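Local coordinates for protein putative Type I topoisomerase (Deinococcus radiodurans, PDB 3M4A) that probably catalyses the ATP-independent breakage and rejoining of single DNA strands as a type IB topoisomerase, and binds DNA, at residues 133-138 and 276-281; 155-160 and 201-206; 165-170 and 181-186; 245-250 and 272-277. One frame throughout, in Å; residues are numbered along the deposited sequence.

Interaction 1 (133-138 and 276-281); sequences VARFRV and DDLGNT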
# COMPACT_ATOMS: atom_id res chain seq x y z
N VAL A 133 -4.48 -3.98 0.69
CA VAL A 133 -5.18 -4.87 1.61
C VAL A 133 -4.65 -6.30 1.60
O VAL A 133 -4.93 -7.06 2.54
CB VAL A 133 -6.74 -4.86 1.39
CG1 VAL A 133 -7.28 -3.41 1.34
CG2 VAL A 133 -7.13 -5.61 0.14
N ALA A 134 -3.91 -6.68 0.56
CA ALA A 134 -3.39 -8.04 0.45
C ALA A 134 -1.87 -8.17 0.27
O ALA A 134 -1.37 -9.29 0.21
CB ALA A 134 -4.12 -8.79 -0.67
N ARG A 135 -1.17 -7.04 0.18
CA ARG A 135 0.30 -7.02 0.36
C ARG A 135 1.01 -7.78 -0.77
O ARG A 135 2.07 -8.39 -0.58
CB ARG A 135 0.67 -7.53 1.74
CG ARG A 135 0.08 -6.69 2.87
CD ARG A 135 0.09 -7.38 4.23
NE ARG A 135 -0.72 -8.60 4.26
CZ ARG A 135 -2.01 -8.63 4.60
NH1 ARG A 135 -2.66 -7.53 4.92
NH2 ARG A 135 -2.65 -9.79 4.60
N PHE A 136 0.44 -7.69 -1.97
CA PHE A 136 1.10 -8.22 -3.16
C PHE A 136 2.39 -7.46 -3.51
O PHE A 136 2.52 -6.27 -3.22
CB PHE A 136 0.20 -8.05 -4.38
CG PHE A 136 -0.91 -9.07 -4.53
CD1 PHE A 136 -0.74 -10.23 -5.29
CD2 PHE A 136 -2.17 -8.82 -3.99
CE1 PHE A 136 -1.78 -11.12 -5.46
CE2 PHE A 136 -3.22 -9.69 -4.16
CZ PHE A 136 -3.04 -10.85 -4.89
N ARG A 137 3.30 -8.18 -4.17
CA ARG A 137 4.34 -7.55 -4.97
C ARG A 137 3.75 -7.17 -6.33
O ARG A 137 2.83 -7.82 -6.81
CB ARG A 137 5.50 -8.53 -5.19
CG ARG A 137 6.19 -9.02 -3.94
CD ARG A 137 7.22 -10.04 -4.35
NE ARG A 137 8.00 -10.61 -3.27
CZ ARG A 137 7.65 -11.66 -2.54
NH1 ARG A 137 6.50 -12.28 -2.72
NH2 ARG A 137 8.48 -12.10 -1.61
N VAL A 138 4.28 -6.14 -6.97
CA VAL A 138 3.76 -5.72 -8.26
C VAL A 138 4.17 -6.68 -9.40
O VAL A 138 3.37 -7.00 -10.28
CB VAL A 138 4.20 -4.26 -8.60
CG1 VAL A 138 3.86 -3.92 -10.04
CG2 VAL A 138 3.55 -3.25 -7.63
N ASP A 276 4.84 -15.99 6.04
CA ASP A 276 4.03 -16.79 5.14
C ASP A 276 3.11 -15.92 4.27
O ASP A 276 2.97 -16.14 3.07
CB ASP A 276 3.21 -17.81 5.92
CG ASP A 276 2.67 -18.89 5.05
OD1 ASP A 276 3.47 -19.74 4.59
OD2 ASP A 276 1.45 -18.88 4.80
N ASP A 277 2.46 -14.94 4.89
CA ASP A 277 1.67 -13.98 4.14
C ASP A 277 2.48 -13.26 3.06
O ASP A 277 2.01 -13.12 1.93
CB ASP A 277 1.05 -12.99 5.13
CG ASP A 277 0.17 -11.99 4.45
OD1 ASP A 277 -1.06 -12.20 4.41
OD2 ASP A 277 0.75 -11.02 3.92
N LEU A 278 3.67 -12.79 3.42
CA LEU A 278 4.49 -11.99 2.50
C LEU A 278 5.29 -12.82 1.49
O LEU A 278 5.80 -12.28 0.50
CB LEU A 278 5.47 -11.12 3.29
CG LEU A 278 4.85 -10.01 4.14
CD1 LEU A 278 5.91 -9.28 4.95
CD2 LEU A 278 4.09 -9.01 3.27
N GLY A 279 5.39 -14.12 1.75
CA GLY A 279 6.18 -15.01 0.89
C GLY A 279 7.67 -14.77 1.02
O GLY A 279 8.42 -14.82 0.03
N ASN A 280 8.12 -14.52 2.24
CA ASN A 280 9.52 -14.27 2.58
C ASN A 280 9.98 -15.17 3.70
O ASN A 280 9.16 -15.79 4.37
CB ASN A 280 9.68 -12.83 3.04
CG ASN A 280 9.65 -11.84 1.91
OD1 ASN A 280 8.75 -11.03 1.82
ND2 ASN A 280 10.63 -11.90 1.03
N THR A 281 11.28 -15.22 3.92
CA THR A 281 11.82 -15.95 5.05
C THR A 281 11.48 -15.17 6.33
O THR A 281 11.31 -13.95 6.28
CB THR A 281 13.34 -16.14 4.94
OG1 THR A 281 14.01 -14.87 5.05
CG2 THR A 281 13.69 -16.78 3.59
O HOH W 1 -1.91 -11.67 1.73
O HOH W 2 3.16 -11.65 -1.18
O HOH W 3 10.20 -9.48 -1.11
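Arg-135 meets Asp-277 where the C-terminal ends of helix 120-134 and helix 260-278 come together in the catalytic core of this type IB topoisomerase. Each helix is followed by a residue of positive phi, Arg-135 on one side and Gly-279 on the other. The Arg-135 side chain can be followed outward. CB packs against Leu-278 CD2 at 4.0 Å. CD passes Asp-277 OD2 at 3.7 Å. A bend at chi3 (-63°) then places NE beside the carboxylate. NE donates to Asp-277 OD2 at 2.9 Å in a nearly straight bond. NH2 donates to Asp-277 OD1, also at 2.9 Å. The result is a side-on salt bridge with one nitrogen on each oxygen. Both oxygens lie close to the guanidinium plane, but the carboxylate is turned 44° against it. Both nitrogens therefore stand out of the carboxylate plane, NE above it at OD2 and NH2 tilted on the syn side of OD1. An alanine in place of Arg-135 would probably leave the Asp-277 carboxylate without its cationic mate and freer to turn.

A water adds to the link by donating to both Ala-134 O and Asp-277 OD1. Arg-239, from helix 235-254, bonds to Arg-135 O and Leu-278 O. Further along, the Arg-137 chain is extended from CG to NE. A second water accepts from Arg-137 NE. Arg-137 NH2 donates to Gly-279 O at 3.2 Å, from above the carbonyl plane.

Interaction 2 (155-160 and 201-206); sequences LRQRHV and PWLFQT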
# COMPACT_ATOMS: atom_id res chain seq x y z
N LEU A 155 -0.45 -11.68 -12.96
CA LEU A 155 -1.39 -12.74 -12.64
C LEU A 155 -2.20 -13.12 -13.87
O LEU A 155 -2.51 -12.28 -14.71
CB LEU A 155 -2.37 -12.38 -11.52
CG LEU A 155 -1.84 -12.23 -10.10
CD1 LEU A 155 -3.01 -12.05 -9.14
CD2 LEU A 155 -0.99 -13.44 -9.70
N ARG A 156 -2.50 -14.41 -13.93
CA ARG A 156 -3.36 -14.97 -14.92
C ARG A 156 -4.74 -15.21 -14.31
O ARG A 156 -4.89 -15.30 -13.08
CB ARG A 156 -2.76 -16.29 -15.43
CG ARG A 156 -1.47 -16.09 -16.21
CD ARG A 156 -0.76 -17.40 -16.45
NE ARG A 156 0.36 -17.22 -17.37
CZ ARG A 156 0.27 -17.28 -18.70
NH1 ARG A 156 -0.88 -17.53 -19.32
NH2 ARG A 156 1.36 -17.08 -19.43
N GLN A 157 -5.75 -15.29 -15.16
CA GLN A 157 -7.09 -15.62 -14.67
C GLN A 157 -7.12 -16.92 -13.87
O GLN A 157 -7.92 -17.03 -12.93
CB GLN A 157 -8.11 -15.69 -15.81
CG GLN A 157 -8.41 -14.33 -16.40
CD GLN A 157 -9.59 -14.34 -17.37
OE1 GLN A 157 -10.37 -15.28 -17.42
NE2 GLN A 157 -9.68 -13.28 -18.17
N ARG A 158 -6.25 -17.88 -14.20
CA ARG A 158 -6.22 -19.18 -13.52
C ARG A 158 -5.79 -19.10 -12.06
O ARG A 158 -5.92 -20.07 -11.32
CB ARG A 158 -5.32 -20.17 -14.27
CG ARG A 158 -3.84 -20.00 -14.04
CD ARG A 158 -3.08 -21.15 -14.68
NE ARG A 158 -1.63 -20.92 -14.69
CZ ARG A 158 -0.80 -21.26 -13.71
NH1 ARG A 158 -1.26 -21.85 -12.61
NH2 ARG A 158 0.49 -21.01 -13.83
N HIS A 159 -5.31 -17.93 -11.65
CA HIS A 159 -4.79 -17.72 -10.32
C HIS A 159 -5.80 -17.22 -9.30
O HIS A 159 -5.44 -17.00 -8.14
CB HIS A 159 -3.66 -16.70 -10.37
CG HIS A 159 -2.41 -17.21 -11.00
ND1 HIS A 159 -1.65 -16.46 -11.87
CD2 HIS A 159 -1.79 -18.41 -10.89
CE1 HIS A 159 -0.59 -17.17 -12.24
NE2 HIS A 159 -0.65 -18.35 -11.65
N VAL A 160 -7.05 -17.01 -9.71
CA VAL A 160 -8.05 -16.41 -8.83
C VAL A 160 -9.38 -17.11 -8.93
O VAL A 160 -9.72 -17.67 -9.98
CB VAL A 160 -8.21 -14.91 -9.17
CG1 VAL A 160 -8.90 -14.72 -10.52
CG2 VAL A 160 -8.97 -14.16 -8.06
N PRO A 201 -5.64 -15.11 -21.41
CA PRO A 201 -5.32 -15.72 -20.11
C PRO A 201 -5.01 -14.75 -18.96
O PRO A 201 -4.92 -15.20 -17.82
CB PRO A 201 -4.06 -16.52 -20.43
CG PRO A 201 -3.38 -15.72 -21.48
CD PRO A 201 -4.44 -15.01 -22.26
N TRP A 202 -4.86 -13.46 -19.23
CA TRP A 202 -4.36 -12.49 -18.25
C TRP A 202 -5.50 -11.91 -17.43
O TRP A 202 -6.63 -11.79 -17.92
CB TRP A 202 -3.60 -11.36 -18.94
CG TRP A 202 -2.43 -11.86 -19.71
CD1 TRP A 202 -2.33 -12.00 -21.08
CD2 TRP A 202 -1.20 -12.34 -19.18
NE1 TRP A 202 -1.11 -12.51 -21.42
CE2 TRP A 202 -0.39 -12.73 -20.28
CE3 TRP A 202 -0.68 -12.46 -17.88
CZ2 TRP A 202 0.89 -13.23 -20.11
CZ3 TRP A 202 0.60 -12.98 -17.72
CH2 TRP A 202 1.37 -13.35 -18.84
N LEU A 203 -5.21 -11.55 -16.18
CA LEU A 203 -6.25 -11.10 -15.27
C LEU A 203 -6.54 -9.60 -15.38
O LEU A 203 -7.70 -9.20 -15.53
CB LEU A 203 -5.87 -11.46 -13.83
CG LEU A 203 -6.94 -11.18 -12.77
CD1 LEU A 203 -8.32 -11.76 -13.14
CD2 LEU A 203 -6.47 -11.72 -11.42
N PHE A 204 -5.49 -8.77 -15.29
CA PHE A 204 -5.68 -7.32 -15.19
C PHE A 204 -5.60 -6.71 -16.57
O PHE A 204 -4.52 -6.51 -17.12
CB PHE A 204 -4.70 -6.69 -14.19
CG PHE A 204 -4.95 -7.14 -12.78
CD1 PHE A 204 -4.10 -8.03 -12.16
CD2 PHE A 204 -6.12 -6.74 -12.11
CE1 PHE A 204 -4.38 -8.49 -10.89
CE2 PHE A 204 -6.40 -7.18 -10.84
CZ PHE A 204 -5.54 -8.06 -10.23
N GLN A 205 -6.79 -6.47 -17.12
CA GLN A 205 -6.96 -5.88 -18.43
C GLN A 205 -7.92 -4.71 -18.34
O GLN A 205 -8.78 -4.67 -17.47
CB GLN A 205 -7.53 -6.91 -19.39
CG GLN A 205 -6.65 -8.14 -19.60
CD GLN A 205 -7.26 -9.11 -20.59
OE1 GLN A 205 -6.90 -9.11 -21.77
NE2 GLN A 205 -8.21 -9.92 -20.14
N THR A 206 -7.81 -3.80 -19.29
CA THR A 206 -8.71 -2.65 -19.37
C THR A 206 -9.42 -2.72 -20.72
O THR A 206 -8.84 -3.20 -21.67
CB THR A 206 -7.93 -1.33 -19.20
OG1 THR A 206 -8.81 -0.21 -19.38
CG2 THR A 206 -6.77 -1.23 -20.20
O HOH W 4 -2.66 -9.62 -15.11
O HOH W 5 -5.41 -17.97 -17.19
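Arg-156 and Trp-202 pair through a single beta bridge between the loop ahead of strand 160-163 and the segment leading into strand 205-207. Two backbone hydrogen bonds flank the pair. Leu-203 N donates to Leu-155 O at 3.2 Å, and Gln-157 N donates to Pro-201 O at 2.8 Å. One water lies 2.7 Å from Leu-155 O and accepts from Phe-204 N. Another links Pro-201 O to Arg-158 N. Gln-157 NE2 bonds to Leu-198 O and only weakly to Trp-202 O.

The same pair forms a cation-pi contact. The Arg-156 chain is extended from CG to NE, which carries NE out to the indole. Arg-156 CZ sits over the Trp-202 six-membered ring, 4.5 Å from its centroid, with the two planes 33° apart. Arg-156 NH1 also touches Pro-201 CB at 3.5 Å. An alanine in place of Arg-156 would probably cost Trp-202 this cation-pi partner, leaving Arg-216 as its other one, and open a gap beside Pro-201.

Apolar contacts centre on Leu-203. Its CD2 meets Leu-155 CD1 at 4.2 Å and Val-160 CG1 at 4.0 Å. Leu-155 CD1 also reaches the edge of the Phe-204 ring. The backbone bonds thus fix the register, Leu-155 and Leu-203 are buried, and the cation-pi pair stays partly exposed.

Interaction 3 (165-170 and 181-186); sequences NTVTFR and KATSDR. With nucleotides of chain B.
Asn-165 and Arg-186 lie side by side and point the same way, with their amide and guanidinium planes 80° apart. One face of the Arg-186 guanidinium carries the cytosine of DC10 of chain B, whose C5 lies 3.6 Å above the plane and nearer the rim than the centre. The edge is given to DG11 of chain B. NH1 donates to O6 of DG11 of chain B at 2.9 Å, with an angle of 168° at the hydrogen, and NH2 donates to N7 of DG11 of chain B at 3.2 Å. This two-bond reading of O6 and N7 is the usual way arginine recognises guanine in the major groove. The other flat group is the Phe-169 ring. Lys-181 O lies at its edge, 3.8 Å from CD2, and Phe-136 meets this ring edge-to-face.

Phe-169 and Lys-181 belong to the beta hairpin of strands 166-172 and 178-183; Asn-165 and Arg-186 lie just beyond its strands. Val-167 with Thr-183 and Phe-169 with Lys-181 are antiparallel hydrogen-bonded pairs, and Thr-168 with Ala-182 is the non-hydrogen-bonded pair between them. Phe-169 N to Lys-181 O is the shortest of the four bonds, at 2.8 Å and almost straight. Thr-183 OG1 packs tightly on Val-167 CB at 3.3 Å. It also donates to a water that in turn donates to Asn-165 O and Asp-185 O. A second water joins Asn-165 OD1 to Arg-186 O. Lys-181 bends at chi4 (-72°), which places NZ to bond with Ala-134 O and Asp-277 O. Asp-185 is the N-cap of helix 186-196. Its OD2 accepts from Leu-188 N and pairs with Arg-129.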
# COMPACT_ATOMS: atom_id res chain seq x y z
N ASN A 165 -18.35 -12.68 -1.70
CA ASN A 165 -17.46 -11.54 -1.49
C ASN A 165 -16.03 -11.93 -1.19
O ASN A 165 -15.21 -11.03 -0.90
CB ASN A 165 -17.97 -10.66 -0.35
CG ASN A 165 -19.19 -9.83 -0.74
OD1 ASN A 165 -19.32 -9.37 -1.87
ND2 ASN A 165 -20.06 -9.61 0.23
N THR A 166 -15.76 -13.24 -1.17
CA THR A 166 -14.41 -13.75 -0.92
C THR A 166 -13.69 -13.87 -2.26
O THR A 166 -14.12 -14.65 -3.13
CB THR A 166 -14.39 -15.11 -0.19
OG1 THR A 166 -15.20 -15.05 1.01
CG2 THR A 166 -12.96 -15.51 0.17
N VAL A 167 -12.59 -13.14 -2.43
CA VAL A 167 -11.73 -13.34 -3.62
C VAL A 167 -10.49 -14.07 -3.10
O VAL A 167 -9.86 -13.61 -2.17
CB VAL A 167 -11.31 -12.03 -4.29
CG1 VAL A 167 -10.38 -12.27 -5.47
CG2 VAL A 167 -12.53 -11.24 -4.77
N THR A 168 -10.15 -15.21 -3.71
CA THR A 168 -8.99 -15.99 -3.28
C THR A 168 -8.00 -16.08 -4.43
O THR A 168 -8.38 -16.38 -5.54
CB THR A 168 -9.40 -17.42 -2.83
OG1 THR A 168 -10.25 -17.34 -1.68
CG2 THR A 168 -8.17 -18.26 -2.48
N PHE A 169 -6.73 -15.83 -4.13
CA PHE A 169 -5.65 -15.96 -5.09
C PHE A 169 -4.75 -17.11 -4.68
O PHE A 169 -4.42 -17.23 -3.51
CB PHE A 169 -4.81 -14.68 -5.09
CG PHE A 169 -5.57 -13.45 -5.48
CD1 PHE A 169 -5.62 -13.04 -6.80
CD2 PHE A 169 -6.22 -12.69 -4.52
CE1 PHE A 169 -6.32 -11.89 -7.16
CE2 PHE A 169 -6.91 -11.53 -4.88
CZ PHE A 169 -6.94 -11.14 -6.20
N ARG A 170 -4.34 -17.94 -5.63
CA ARG A 170 -3.40 -19.04 -5.38
C ARG A 170 -2.43 -19.06 -6.57
O ARG A 170 -2.85 -19.24 -7.68
CB ARG A 170 -4.15 -20.38 -5.28
CG ARG A 170 -5.08 -20.49 -4.08
CD ARG A 170 -5.60 -21.93 -3.83
NE ARG A 170 -6.66 -21.90 -2.82
CZ ARG A 170 -6.51 -22.06 -1.50
NH1 ARG A 170 -5.33 -22.34 -0.96
NH2 ARG A 170 -7.57 -21.96 -0.70
N LYS A 181 -3.64 -15.56 -0.98
CA LYS A 181 -4.11 -14.26 -0.52
C LYS A 181 -5.61 -14.24 -0.67
O LYS A 181 -6.15 -14.96 -1.48
CB LYS A 181 -3.49 -13.17 -1.37
CG LYS A 181 -1.97 -13.19 -1.30
CD LYS A 181 -1.35 -12.01 -1.96
CE LYS A 181 0.15 -11.98 -1.73
NZ LYS A 181 0.55 -11.62 -0.33
N ALA A 182 -6.28 -13.42 0.12
CA ALA A 182 -7.74 -13.35 0.06
C ALA A 182 -8.22 -11.99 0.48
O ALA A 182 -7.58 -11.32 1.29
CB ALA A 182 -8.37 -14.42 0.96
N THR A 183 -9.37 -11.59 -0.05
CA THR A 183 -9.97 -10.28 0.26
C THR A 183 -11.46 -10.47 0.53
O THR A 183 -12.04 -11.45 0.09
CB THR A 183 -9.78 -9.24 -0.88
OG1 THR A 183 -10.44 -9.67 -2.08
CG2 THR A 183 -8.28 -9.01 -1.16
N SER A 184 -12.06 -9.51 1.23
CA SER A 184 -13.47 -9.56 1.60
C SER A 184 -14.27 -8.36 1.09
O SER A 184 -15.50 -8.31 1.29
CB SER A 184 -13.62 -9.69 3.12
OG SER A 184 -12.97 -8.61 3.82
N ASP A 185 -13.59 -7.42 0.43
CA ASP A 185 -14.21 -6.17 -0.03
C ASP A 185 -15.21 -6.44 -1.16
O ASP A 185 -14.91 -7.15 -2.12
CB ASP A 185 -13.13 -5.22 -0.54
CG ASP A 185 -13.70 -3.91 -1.06
OD1 ASP A 185 -14.33 -3.18 -0.26
OD2 ASP A 185 -13.53 -3.62 -2.25
N ARG A 186 -16.41 -5.87 -1.03
CA ARG A 186 -17.48 -6.03 -2.00
C ARG A 186 -17.08 -5.55 -3.38
O ARG A 186 -17.42 -6.19 -4.40
CB ARG A 186 -18.72 -5.22 -1.57
CG ARG A 186 -19.44 -5.72 -0.36
CD ARG A 186 -20.60 -4.76 -0.03
NE ARG A 186 -20.18 -3.48 0.56
CZ ARG A 186 -20.99 -2.45 0.81
NH1 ARG A 186 -22.27 -2.51 0.49
NH2 ARG A 186 -20.53 -1.34 1.37
P DC B 10 -15.41 2.14 -2.71
OP1 DC B 10 -14.24 2.95 -2.41
OP2 DC B 10 -15.25 0.66 -2.69
O5' DC B 10 -16.52 2.49 -1.62
C5' DC B 10 -16.84 3.87 -1.38
C4' DC B 10 -18.06 3.96 -0.49
O4' DC B 10 -19.23 3.46 -1.21
C3' DC B 10 -17.98 3.14 0.80
O3' DC B 10 -18.59 3.85 1.86
C2' DC B 10 -18.80 1.91 0.49
C1' DC B 10 -19.90 2.57 -0.32
N1 DC B 10 -20.73 1.66 -1.13
C2 DC B 10 -22.03 2.07 -1.44
O2 DC B 10 -22.44 3.17 -1.01
N3 DC B 10 -22.81 1.25 -2.17
C4 DC B 10 -22.36 0.08 -2.59
N4 DC B 10 -23.18 -0.68 -3.32
C5 DC B 10 -21.03 -0.36 -2.30
C6 DC B 10 -20.26 0.46 -1.57
P DG B 11 -17.77 4.25 3.16
OP1 DG B 11 -16.76 5.24 2.72
OP2 DG B 11 -17.47 3.01 3.90
O5' DG B 11 -18.91 5.05 3.96
C5' DG B 11 -19.47 6.24 3.46
C4' DG B 11 -20.93 6.35 3.85
O4' DG B 11 -21.75 5.45 3.05
C3' DG B 11 -21.21 5.97 5.31
O3' DG B 11 -22.15 6.89 5.83
C2' DG B 11 -21.73 4.54 5.21
C1' DG B 11 -22.48 4.55 3.89
N9 DG B 11 -22.59 3.28 3.17
C8 DG B 11 -21.61 2.35 3.01
N7 DG B 11 -21.96 1.33 2.30
C5 DG B 11 -23.27 1.61 1.95
C6 DG B 11 -24.18 0.86 1.17
O6 DG B 11 -24.00 -0.25 0.64
N1 DG B 11 -25.41 1.48 1.05
C2 DG B 11 -25.72 2.70 1.62
N2 DG B 11 -26.97 3.13 1.39
N3 DG B 11 -24.88 3.42 2.36
C4 DG B 11 -23.67 2.82 2.47
O HOH W 6 -13.22 -9.40 -2.03
O HOH W 7 -19.54 -8.11 -4.34

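Interaction 4 (245-250 and 272-277); sequences LLAAEY and KFVADD
Helix 235-254 and helix 260-278 follow one another in the catalytic core and pack as a helical hairpin, with Leu-246, Ala-247 and Tyr-250 facing Phe-273, Val-274 and Asp-277. The axes of the two short segments come within 9.6 Å, and their directions differ by 143°. The nearest backbones are those of Ala-247 and Val-274. Here the small alanine lets the valine come in close. Val-274 CG2, anti to the carbonyl carbon, touches Ala-247 N at 3.7 Å and Ala-247 CB at 4.0 Å. Ala-247 also packs on Cys-270 and Ile-290, and Val-274 on Thr-285 of helix 282-289.

One turn away on the first helix, Tyr-250 meets Phe-273. Tyr-250 CE1 comes to 3.6 Å from Phe-273 CD1, and Tyr-250 CD1 lies over one face of the Phe-273 ring, towards its rim. The ring centroids are 5.1 Å apart and the planes are at 39°. Both residues have CG anti to the backbone N, which sets each CG toward the other helix.

Leu-246 serves several partners with one methyl. Its CD2 lies at the edge of the Phe-273 ring and 4.2 Å from Val-274 CG2. The same CD2 rests on Asp-277, 3.6 Å from CG. The Asp-277 oxygens bond to Arg-135, so Leu-246 probably touches a group whose charge is already balanced. No hydrogen bond crosses between the two segments. Their hold on each other rests on the close fit of aliphatic and aromatic carbon.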
# COMPACT_ATOMS: atom_id res chain seq x y z
N LEU A 245 1.22 -4.01 10.08
CA LEU A 245 -0.19 -4.03 10.48
C LEU A 245 -0.63 -5.46 10.84
O LEU A 245 -1.22 -5.69 11.90
CB LEU A 245 -1.07 -3.45 9.38
CG LEU A 245 -2.57 -3.48 9.65
CD1 LEU A 245 -2.93 -2.56 10.82
CD2 LEU A 245 -3.37 -3.12 8.40
N LEU A 246 -0.34 -6.41 9.95
CA LEU A 246 -0.71 -7.82 10.19
C LEU A 246 -0.07 -8.35 11.47
O LEU A 246 -0.73 -9.00 12.27
CB LEU A 246 -0.36 -8.70 8.97
CG LEU A 246 -0.95 -10.11 8.96
CD1 LEU A 246 -2.45 -10.06 8.81
CD2 LEU A 246 -0.34 -10.92 7.84
N ALA A 247 1.21 -8.04 11.68
CA ALA A 247 1.89 -8.38 12.92
C ALA A 247 1.20 -7.77 14.14
O ALA A 247 0.95 -8.45 15.14
CB ALA A 247 3.36 -7.97 12.85
N ALA A 248 0.87 -6.49 14.05
CA ALA A 248 0.24 -5.81 15.18
C ALA A 248 -1.14 -6.39 15.50
O ALA A 248 -1.50 -6.58 16.67
CB ALA A 248 0.14 -4.31 14.89
N GLU A 249 -1.91 -6.70 14.47
CA GLU A 249 -3.23 -7.34 14.63
C GLU A 249 -3.10 -8.70 15.26
O GLU A 249 -3.84 -9.04 16.19
CB GLU A 249 -3.89 -7.50 13.26
CG GLU A 249 -4.41 -6.22 12.69
CD GLU A 249 -4.97 -6.37 11.28
OE1 GLU A 249 -4.53 -7.28 10.52
OE2 GLU A 249 -5.84 -5.57 10.93
N TYR A 250 -2.16 -9.48 14.75
CA TYR A 250 -1.87 -10.80 15.28
C TYR A 250 -1.54 -10.72 16.76
O TYR A 250 -2.13 -11.42 17.55
CB TYR A 250 -0.72 -11.42 14.51
CG TYR A 250 -0.41 -12.86 14.84
CD1 TYR A 250 -1.07 -13.91 14.18
CD2 TYR A 250 0.57 -13.18 15.76
CE1 TYR A 250 -0.77 -15.23 14.45
CE2 TYR A 250 0.88 -14.52 16.03
CZ TYR A 250 0.19 -15.53 15.37
OH TYR A 250 0.51 -16.85 15.64
N LYS A 272 6.64 -15.75 11.78
CA LYS A 272 6.43 -16.84 10.84
C LYS A 272 5.08 -16.71 10.10
O LYS A 272 5.00 -17.03 8.91
CB LYS A 272 6.59 -18.19 11.54
CG LYS A 272 8.01 -18.37 12.10
CD LYS A 272 8.36 -19.80 12.45
CE LYS A 272 7.54 -20.31 13.61
NZ LYS A 272 8.18 -21.49 14.27
N PHE A 273 4.06 -16.20 10.78
CA PHE A 273 2.74 -16.00 10.17
C PHE A 273 2.82 -14.91 9.11
O PHE A 273 2.34 -15.09 7.99
CB PHE A 273 1.70 -15.63 11.24
CG PHE A 273 0.27 -15.74 10.79
CD1 PHE A 273 -0.52 -16.80 11.20
CD2 PHE A 273 -0.29 -14.77 9.96
CE1 PHE A 273 -1.83 -16.91 10.79
CE2 PHE A 273 -1.63 -14.87 9.54
CZ PHE A 273 -2.39 -15.95 9.95
N VAL A 274 3.42 -13.78 9.46
CA VAL A 274 3.55 -12.67 8.51
C VAL A 274 4.48 -13.06 7.35
O VAL A 274 4.27 -12.67 6.20
CB VAL A 274 4.02 -11.38 9.23
CG1 VAL A 274 4.26 -10.24 8.23
CG2 VAL A 274 3.01 -10.98 10.29
N ALA A 275 5.53 -13.83 7.67
CA ALA A 275 6.47 -14.31 6.65
C ALA A 275 5.75 -15.14 5.60
O ALA A 275 6.01 -14.98 4.41
CB ALA A 275 7.57 -15.14 7.30
N ASP A 276 4.84 -15.99 6.04
CA ASP A 276 4.03 -16.79 5.14
C ASP A 276 3.11 -15.92 4.27
O ASP A 276 2.97 -16.14 3.07
CB ASP A 276 3.21 -17.81 5.92
CG ASP A 276 2.67 -18.89 5.05
OD1 ASP A 276 3.47 -19.74 4.59
OD2 ASP A 276 1.45 -18.88 4.80
N ASP A 277 2.46 -14.94 4.89
CA ASP A 277 1.67 -13.98 4.14
C ASP A 277 2.48 -13.26 3.06
O ASP A 277 2.01 -13.12 1.93
CB ASP A 277 1.05 -12.99 5.13
CG ASP A 277 0.17 -11.99 4.45
OD1 ASP A 277 -1.06 -12.20 4.41
OD2 ASP A 277 0.75 -11.02 3.92

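Overall arrangement
All four contacts lie in the catalytic core. From the N terminus, residues 133-138 open the longest loop, which interaction 1 closes at 276-281. Interaction 2, at 155-160 and 201-206, starts and ends within it. Interaction 3, the hairpin contact, lies along the chain within the loop of interaction 2. Interaction 4 follows both in series. It opens at 245-250, within the span of interaction 1, and the two end on the same stretch of helix 260-278, sharing Asp-276 and Asp-277. Phe-136 packs on Leu-155, joining interactions 1 and 2. His-159 O bonds to Arg-170 N, joining interactions 2 and 3. Lys-181 NZ links the hairpin to both helix ends. Interactions 2 and 4 do not touch.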